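Glucuronoarabinoxylan endo-1,4-beta-xylanase (Clostridium papyrosolvens, PDB 4FMV) hydrolyses internal beta-1,4 linkages of xylan through this barrel-containing catalytic part of a larger glycoside hydrolase family 30 protein. Local coordinates at residues M244-E249 against A284-Q289; D134-S139 against E227-E232. All blocks are in the same frame, centred on the assembly; numbering follows the deposited sequence.

Interaction 1 (M244-E249 against A284-Q289)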
ATOM      1  N   MET A 244     -13.910  -4.460  10.300  1.00 13.75           N
ATOM      2  CA  MET A 244     -13.068  -4.205  11.478  1.00 13.01           C
ATOM      3  C   MET A 244     -11.657  -4.788  11.340  1.00 14.42           C
ATOM      4  O   MET A 244     -10.671  -4.156  11.726  1.00 11.92           O
ATOM      5  CB  MET A 244     -13.728  -4.761  12.735  1.00 15.45           C
ATOM      6  CG  MET A 244     -15.035  -4.058  13.103  1.00 16.23           C
ATOM      7  SD  MET A 244     -14.721  -2.330  13.493  1.00 16.89           S
ATOM      8  CE  MET A 244     -15.180  -1.493  11.972  1.00 12.51           C
ATOM      9  N   ASN A 245     -11.561  -5.999  10.799  1.00 12.71           N
ATOM     10  CA  ASN A 245     -10.257  -6.600  10.559  1.00 13.68           C
ATOM     11  C   ASN A 245      -9.410  -5.710   9.685  1.00 11.41           C
ATOM     12  O   ASN A 245      -8.219  -5.565   9.926  1.00 10.20           O
ATOM     13  CB  ASN A 245     -10.393  -7.952   9.874  1.00 11.86           C
ATOM     14  CG  ASN A 245     -10.860  -9.024  10.816  1.00 13.13           C
ATOM     15  OD1 ASN A 245     -10.648  -8.936  12.026  1.00 13.52           O
ATOM     16  ND2 ASN A 245     -11.501 -10.052  10.269  1.00 15.54           N
ATOM     17  N   MET A 246     -10.034  -5.140   8.655  1.00 10.09           N
ATOM     18  CA  MET A 246      -9.320  -4.304   7.681  1.00  9.95           C
ATOM     19  C   MET A 246      -8.977  -2.940   8.272  1.00 10.78           C
ATOM     20  O   MET A 246      -7.858  -2.478   8.113  1.00 10.38           O
ATOM     21  CB  MET A 246     -10.110  -4.150   6.374  1.00  7.96           C
ATOM     22  CG  MET A 246      -9.489  -3.193   5.364  1.00  9.98           C
ATOM     23  SD  MET A 246     -10.477  -3.034   3.849  1.00 11.25           S
ATOM     24  CE  MET A 246      -9.556  -1.744   3.003  1.00  4.85           C
ATOM     25  N   SER A 247      -9.933  -2.321   8.966  1.00 13.43           N
ATOM     26  CA  SER A 247      -9.690  -1.046   9.667  1.00 11.58           C
ATOM     27  C   SER A 247      -8.487  -1.208  10.577  1.00 13.81           C
ATOM     28  O   SER A 247      -7.538  -0.428  10.515  1.00 11.50           O
ATOM     29  CB  SER A 247     -10.905  -0.646  10.517  1.00  8.72           C
ATOM     30  OG  SER A 247     -12.031  -0.275   9.711  1.00 11.04           O
ATOM     31  N   LYS A 248      -8.536  -2.230  11.433  1.00 13.23           N
ATOM     32  CA  LYS A 248      -7.491  -2.448  12.426  1.00  7.76           C
ATOM     33  C   LYS A 248      -6.113  -2.727  11.806  1.00  7.99           C
ATOM     34  O   LYS A 248      -5.110  -2.222  12.278  1.00 10.84           O
ATOM     35  CB  LYS A 248      -7.891  -3.559  13.387  1.00 12.49           C
ATOM     36  CG  LYS A 248      -6.710  -4.101  14.226  1.00 18.28           C
ATOM     37  CD  LYS A 248      -6.665  -3.560  15.628  1.00 21.04           C
ATOM     38  CE  LYS A 248      -6.039  -4.593  16.589  1.00 21.96           C
ATOM     39  NZ  LYS A 248      -4.696  -5.130  16.169  1.00 19.77           N
ATOM     40  N   GLU A 249      -6.052  -3.540  10.760  1.00 10.05           N
ATOM     41  CA  GLU A 249      -4.766  -3.814  10.117  1.00 11.58           C
ATOM     42  C   GLU A 249      -4.102  -2.574   9.500  1.00 11.37           C
ATOM     43  O   GLU A 249      -2.874  -2.398   9.577  1.00 10.92           O
ATOM     44  CB  GLU A 249      -4.913  -4.890   9.049  1.00 12.27           C
ATOM     45  CG  GLU A 249      -3.579  -5.268   8.424  1.00 11.32           C
ATOM     46  CD  GLU A 249      -3.725  -6.473   7.536  1.00 12.56           C
ATOM     47  OE1 GLU A 249      -3.904  -7.590   8.058  1.00 16.22           O
ATOM     48  OE2 GLU A 249      -3.683  -6.300   6.319  1.00 14.50           O
ATOM     49  N   ALA A 284     -13.790  -0.380   0.249  1.00 13.53           N
ATOM     50  CA  ALA A 284     -13.165   0.766  -0.424  1.00  9.83           C
ATOM     51  C   ALA A 284     -13.221   2.009   0.455  1.00  9.01           C
ATOM     52  O   ALA A 284     -12.273   2.788   0.501  1.00  9.49           O
ATOM     53  CB  ALA A 284     -13.848   1.045  -1.784  1.00 10.12           C
ATOM     54  N   TYR A 285     -14.344   2.190   1.141  1.00 10.25           N
ATOM     55  CA  TYR A 285     -14.543   3.325   2.041  1.00 10.84           C
ATOM     56  C   TYR A 285     -13.692   3.195   3.315  1.00 12.99           C
ATOM     57  O   TYR A 285     -13.172   4.196   3.817  1.00  9.80           O
ATOM     58  CB  TYR A 285     -16.014   3.472   2.391  1.00 10.38           C
ATOM     59  CG  TYR A 285     -16.895   3.776   1.190  1.00 10.14           C
ATOM     60  CD1 TYR A 285     -17.080   5.084   0.755  1.00 11.10           C
ATOM     61  CD2 TYR A 285     -17.527   2.759   0.487  1.00  8.62           C
ATOM     62  CE1 TYR A 285     -17.889   5.375  -0.339  1.00 12.50           C
ATOM     63  CE2 TYR A 285     -18.351   3.041  -0.623  1.00 12.06           C
ATOM     64  CZ  TYR A 285     -18.515   4.349  -1.029  1.00 13.25           C
ATOM     65  OH  TYR A 285     -19.316   4.654  -2.105  1.00 17.63           O
ATOM     66  N   VAL A 286     -13.525   1.973   3.820  1.00 11.05           N
ATOM     67  CA  VAL A 286     -12.588   1.755   4.926  1.00 10.56           C
ATOM     68  C   VAL A 286     -11.212   2.321   4.547  1.00 10.57           C
ATOM     69  O   VAL A 286     -10.615   3.087   5.304  1.00 10.92           O
ATOM     70  CB  VAL A 286     -12.420   0.267   5.274  1.00  7.82           C
ATOM     71  CG1 VAL A 286     -11.226   0.082   6.284  1.00  8.03           C
ATOM     72  CG2 VAL A 286     -13.725  -0.316   5.830  1.00  5.95           C
ATOM     73  N   LEU A 287     -10.705   1.950   3.374  1.00  9.86           N
ATOM     74  CA  LEU A 287      -9.408   2.465   2.940  1.00 10.10           C
ATOM     75  C   LEU A 287      -9.466   3.973   2.719  1.00 12.21           C
ATOM     76  O   LEU A 287      -8.494   4.689   2.998  1.00 12.37           O
ATOM     77  CB  LEU A 287      -8.898   1.733   1.695  1.00 11.89           C
ATOM     78  CG  LEU A 287      -7.507   2.102   1.175  1.00 10.57           C
ATOM     79  CD1 LEU A 287      -6.448   1.754   2.218  1.00  7.53           C
ATOM     80  CD2 LEU A 287      -7.210   1.362  -0.131  1.00 11.48           C
ATOM     81  N   GLY A 288     -10.605   4.462   2.228  1.00 12.93           N
ATOM     82  CA  GLY A 288     -10.790   5.891   2.013  1.00 12.95           C
ATOM     83  C   GLY A 288     -10.738   6.760   3.267  1.00 12.78           C
ATOM     84  O   GLY A 288     -10.392   7.947   3.192  1.00 10.53           O
ATOM     85  N   GLN A 289     -11.115   6.193   4.417  1.00  9.86           N
ATOM     86  CA  GLN A 289     -11.015   6.891   5.699  1.00  9.84           C
ATOM     87  C   GLN A 289      -9.583   7.342   5.944  1.00 12.36           C
ATOM     88  O   GLN A 289      -9.333   8.315   6.684  1.00 12.75           O
ATOM     89  CB  GLN A 289     -11.431   5.959   6.842  1.00  9.36           C
ATOM     90  CG  GLN A 289     -12.888   5.500   6.805  1.00  7.58           C
ATOM     91  CD  GLN A 289     -13.875   6.551   7.256  1.00 10.18           C
ATOM     92  OE1 GLN A 289     -15.070   6.440   6.987  1.00 12.78           O
ATOM     93  NE2 GLN A 289     -13.391   7.573   7.958  1.00  8.91           N
TER
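M246 of helix 240-255 lies against V286 and L287 of helix 282-291, the last two outer helices of the (beta/alpha)8 barrel. Over these short segments the axes approach to 9.8 Å and run nearly parallel, with a crossing angle of -23°; S247 and V286 have the nearest CA atoms, 6.2 Å apart. The contact is buried and largely apolar, with no hydrogen bond crossing it.

Followed outward, the M246 side chain leaves CB in the direction of the partner helix, and CG, set anti to the backbone N (chi1 175°), comes 3.8 Å from V286 CG1. From there the chain stays fully extended. M246 SD passes the valine at 4.0 Å from V286 CG1, the two side chains sliding by each other in opposite senses. The methyl M246 CE goes on beyond V286 and ends 3.8 Å from L287 CB, at the root of the leucine. M246 and L287 both also touch Y264 of strand 261-266, which places this end of the interface against the barrel wall.

I381 of strand 380-387 touches S247, extending the packing to the beta domain beside the barrel. The hydroxyl of S247 is turned back into its own helix, where OG hydrogen-bonds to I243 O; across the contact, S247 OG simply rests 3.5 Å from V286 CG1.

Interaction 2 (D134-S139 against E227-E232)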
ATOM      1  N   ASP A 134       5.333   8.715 -15.422  1.00  9.93           N
ATOM      2  CA  ASP A 134       6.642   8.426 -14.863  1.00 13.05           C
ATOM      3  C   ASP A 134       6.408   7.473 -13.694  1.00 15.66           C
ATOM      4  O   ASP A 134       5.913   7.875 -12.622  1.00 15.38           O
ATOM      5  CB  ASP A 134       7.324   9.723 -14.394  1.00 19.53           C
ATOM      6  CG  ASP A 134       7.742  10.640 -15.567  1.00 26.90           C
ATOM      7  OD1 ASP A 134       7.985  10.123 -16.681  1.00 30.28           O
ATOM      8  OD2 ASP A 134       7.838  11.880 -15.370  1.00 28.36           O
ATOM      9  N   LEU A 135       6.789   6.210 -13.885  1.00 15.20           N
ATOM     10  CA  LEU A 135       6.564   5.200 -12.852  1.00 14.57           C
ATOM     11  C   LEU A 135       7.303   5.582 -11.590  1.00 13.51           C
ATOM     12  O   LEU A 135       8.490   5.909 -11.652  1.00 12.59           O
ATOM     13  CB  LEU A 135       7.097   3.844 -13.284  1.00 12.19           C
ATOM     14  CG  LEU A 135       6.236   2.863 -14.048  1.00 14.74           C
ATOM     15  CD1 LEU A 135       6.977   1.510 -14.036  1.00  9.84           C
ATOM     16  CD2 LEU A 135       4.833   2.761 -13.452  1.00 11.09           C
ATOM     17  N   TYR A 136       6.628   5.495 -10.447  1.00 11.23           N
ATOM     18  CA  TYR A 136       7.279   5.819  -9.181  1.00 10.63           C
ATOM     19  C   TYR A 136       8.332   4.776  -8.819  1.00  9.78           C
ATOM     20  O   TYR A 136       9.418   5.118  -8.370  1.00  9.75           O
ATOM     21  CB  TYR A 136       6.251   5.958  -8.039  1.00 12.70           C
ATOM     22  CG  TYR A 136       6.844   6.572  -6.792  1.00 11.93           C
ATOM     23  CD1 TYR A 136       6.867   7.944  -6.625  1.00 10.91           C
ATOM     24  CD2 TYR A 136       7.423   5.778  -5.805  1.00 10.49           C
ATOM     25  CE1 TYR A 136       7.428   8.525  -5.503  1.00 14.65           C
ATOM     26  CE2 TYR A 136       7.988   6.346  -4.683  1.00 10.74           C
ATOM     27  CZ  TYR A 136       7.981   7.716  -4.539  1.00 13.83           C
ATOM     28  OH  TYR A 136       8.540   8.282  -3.435  1.00 15.48           O
ATOM     29  N   ALA A 137       7.989   3.500  -8.987  1.00  9.15           N
ATOM     30  CA  ALA A 137       8.895   2.404  -8.660  1.00  8.88           C
ATOM     31  C   ALA A 137       8.494   1.157  -9.440  1.00 10.20           C
ATOM     32  O   ALA A 137       7.355   1.042  -9.908  1.00  7.80           O
ATOM     33  CB  ALA A 137       8.855   2.098  -7.140  1.00  7.41           C
ATOM     34  N   ILE A 138       9.429   0.222  -9.572  1.00  8.65           N
ATOM     35  CA  ILE A 138       9.148  -1.049 -10.208  1.00  7.92           C
ATOM     36  C   ILE A 138       9.736  -2.179  -9.358  1.00  9.42           C
ATOM     37  O   ILE A 138      10.843  -2.037  -8.836  1.00  7.29           O
ATOM     38  CB  ILE A 138       9.690  -1.079 -11.659  1.00 10.35           C
ATOM     39  CG1 ILE A 138       9.098  -2.278 -12.430  1.00  7.58           C
ATOM     40  CG2 ILE A 138      11.244  -1.056 -11.672  1.00  6.68           C
ATOM     41  CD1 ILE A 138       9.208  -2.122 -13.971  1.00 10.89           C
ATOM     42  N   SER A 139       8.969  -3.265  -9.208  1.00 10.29           N
ATOM     43  CA  SER A 139       9.291  -4.359  -8.300  1.00 12.75           C
ATOM     44  C   SER A 139       9.986  -5.490  -9.045  1.00 12.56           C
ATOM     45  O   SER A 139       9.665  -5.757 -10.199  1.00 11.72           O
ATOM     46  CB  SER A 139       8.016  -4.869  -7.597  1.00 13.93           C
ATOM     47  OG  SER A 139       8.263  -5.925  -6.668  1.00 12.40           O
ATOM     48  N   GLU A 227      11.897   3.693   1.791  1.00 12.55           N
ATOM     49  CA  GLU A 227      10.505   3.638   2.185  1.00 13.66           C
ATOM     50  C   GLU A 227      10.094   2.185   2.402  1.00 11.35           C
ATOM     51  O   GLU A 227      10.711   1.268   1.873  1.00 12.51           O
ATOM     52  CB  GLU A 227       9.618   4.291   1.125  1.00 17.05           C
ATOM     53  CG  GLU A 227       9.805   5.795   0.990  1.00 23.62           C
ATOM     54  CD  GLU A 227       8.482   6.538   0.893  1.00 26.13           C
ATOM     55  OE1 GLU A 227       7.721   6.267  -0.055  1.00 28.21           O
ATOM     56  OE2 GLU A 227       8.209   7.384   1.772  1.00 19.15           O
ATOM     57  N   LEU A 228       9.046   2.000   3.192  1.00 11.87           N
ATOM     58  CA  LEU A 228       8.511   0.695   3.530  1.00  7.27           C
ATOM     59  C   LEU A 228       7.002   0.709   3.258  1.00 12.29           C
ATOM     60  O   LEU A 228       6.266   1.475   3.893  1.00 14.27           O
ATOM     61  CB  LEU A 228       8.784   0.425   5.018  1.00  5.34           C
ATOM     62  CG  LEU A 228       8.213  -0.852   5.657  1.00  9.10           C
ATOM     63  CD1 LEU A 228       8.771  -2.116   5.002  1.00  9.60           C
ATOM     64  CD2 LEU A 228       8.471  -0.899   7.180  1.00  4.78           C
ATOM     65  N   TRP A 229       6.538  -0.120   2.316  1.00  8.31           N
ATOM     66  CA  TRP A 229       5.130  -0.118   1.944  1.00 10.88           C
ATOM     67  C   TRP A 229       4.558  -1.516   2.083  1.00 12.57           C
ATOM     68  O   TRP A 229       5.208  -2.489   1.711  1.00 12.90           O
ATOM     69  CB  TRP A 229       4.926   0.257   0.477  1.00  7.60           C
ATOM     70  CG  TRP A 229       5.450   1.557   0.001  1.00 10.77           C
ATOM     71  CD1 TRP A 229       6.137   2.507   0.709  1.00  9.08           C
ATOM     72  CD2 TRP A 229       5.335   2.047  -1.333  1.00  9.86           C
ATOM     73  NE1 TRP A 229       6.463   3.564  -0.123  1.00  9.16           N
ATOM     74  CE2 TRP A 229       5.969   3.303  -1.378  1.00  7.94           C
ATOM     75  CE3 TRP A 229       4.744   1.541  -2.504  1.00  9.72           C
ATOM     76  CZ2 TRP A 229       6.044   4.059  -2.555  1.00  8.00           C
ATOM     77  CZ3 TRP A 229       4.822   2.289  -3.663  1.00  8.65           C
ATOM     78  CH2 TRP A 229       5.454   3.534  -3.681  1.00  9.07           C
ATOM     79  N   MET A 230       3.317  -1.604   2.544  1.00 11.56           N
ATOM     80  CA  MET A 230       2.598  -2.862   2.462  1.00  8.77           C
ATOM     81  C   MET A 230       1.887  -2.779   1.107  1.00 11.85           C
ATOM     82  O   MET A 230       0.986  -1.959   0.914  1.00 13.06           O
ATOM     83  CB  MET A 230       1.563  -2.894   3.575  1.00  5.84           C
ATOM     84  CG  MET A 230       1.043  -4.261   3.930  1.00  7.70           C
ATOM     85  SD  MET A 230       0.216  -5.108   2.587  1.00  9.22           S
ATOM     86  CE  MET A 230      -1.183  -4.008   2.252  1.00  9.15           C
ATOM     87  N   THR A 231       2.347  -3.585   0.153  1.00 10.04           N
ATOM     88  CA  THR A 231       1.905  -3.462  -1.241  1.00  9.25           C
ATOM     89  C   THR A 231       0.757  -4.347  -1.739  1.00  8.00           C
ATOM     90  O   THR A 231       0.308  -4.183  -2.875  1.00  9.86           O
ATOM     91  CB  THR A 231       3.113  -3.669  -2.186  1.00  8.43           C
ATOM     92  OG1 THR A 231       3.651  -4.985  -1.994  1.00  9.57           O
ATOM     93  CG2 THR A 231       4.181  -2.645  -1.898  1.00  5.68           C
ATOM     94  N   GLU A 232       0.365  -5.359  -0.979  1.00  8.38           N
ATOM     95  CA  GLU A 232      -0.846  -6.114  -1.322  1.00  7.44           C
ATOM     96  C   GLU A 232      -1.522  -6.738  -0.115  1.00  8.46           C
ATOM     97  O   GLU A 232      -0.873  -7.459   0.658  1.00  8.30           O
ATOM     98  CB  GLU A 232      -0.497  -7.210  -2.325  1.00  6.86           C
ATOM     99  CG  GLU A 232      -1.718  -7.829  -3.040  1.00  8.26           C
ATOM    100  CD  GLU A 232      -1.379  -9.161  -3.642  1.00 10.30           C
ATOM    101  OE1 GLU A 232      -0.435  -9.219  -4.447  1.00 12.41           O
ATOM    102  OE2 GLU A 232      -2.025 -10.157  -3.289  1.00 11.29           O
TER
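Y136 and W229 stand on backbones that do not pair: their CA atoms are 12.8 Å apart, and strands 172-178 and 201-205 come between strands 137-139 and 227-232 in the parallel wall of the (beta/alpha)8 barrel. Side chains therefore bridge the gap, across the barrel interior at the end where the strands begin. Y136 meets the far edge of the W229 indole obliquely, through CD2 and CE2, with Y136 CD2 lying 3.7 Å from W229 CH2 and Y136 CE2 equally 3.7 Å from W229 CZ2. The planes are inclined at 32° with the six-membered rings centred 5.7 Å apart, an oblique pairing that is neither a stack nor a T-shaped contact.

W229 CG sits anti to the carbonyl carbon (chi1 -58°), carrying the indole inward. Its rotation is fixed by a bond within its own strand: W229 NE1 donates to E227 OE1 at 3.0 Å, with an N-H...O angle of 156°. The carboxylate oxygen lies in the indole plane, although the donor itself stands well out of the carboxylate plane. Y136 OH is 4.0 Å from E227 OE1, too far for a hydrogen bond. Since R17 NE also forms a salt bridge to E227 OE1, that oxygen is gripped by two N-H donors, an environment that would be expected to keep E227 ionised beside the aromatic pair.

Overall arrangement
From the N terminus, the chain first reaches 134-139, at the start of one barrel strand; interaction 2 closes when 227-232 arrives, with 87 residues in between, after the intervening strands 172-178 and 201-205. Strand 227-232 is followed, after a short loop, by helix 240-255, on which interaction 1 opens, and that contact closes after 34 intervening residues with helix 282-291. The two loops are thus in series, neither nested nor crossed, with centres 20 Å apart. Interaction 2 spans the barrel interior, whereas interaction 1 joins helices on its outside. Strand 261-266 lies between them and is touched by side chains of both contacts.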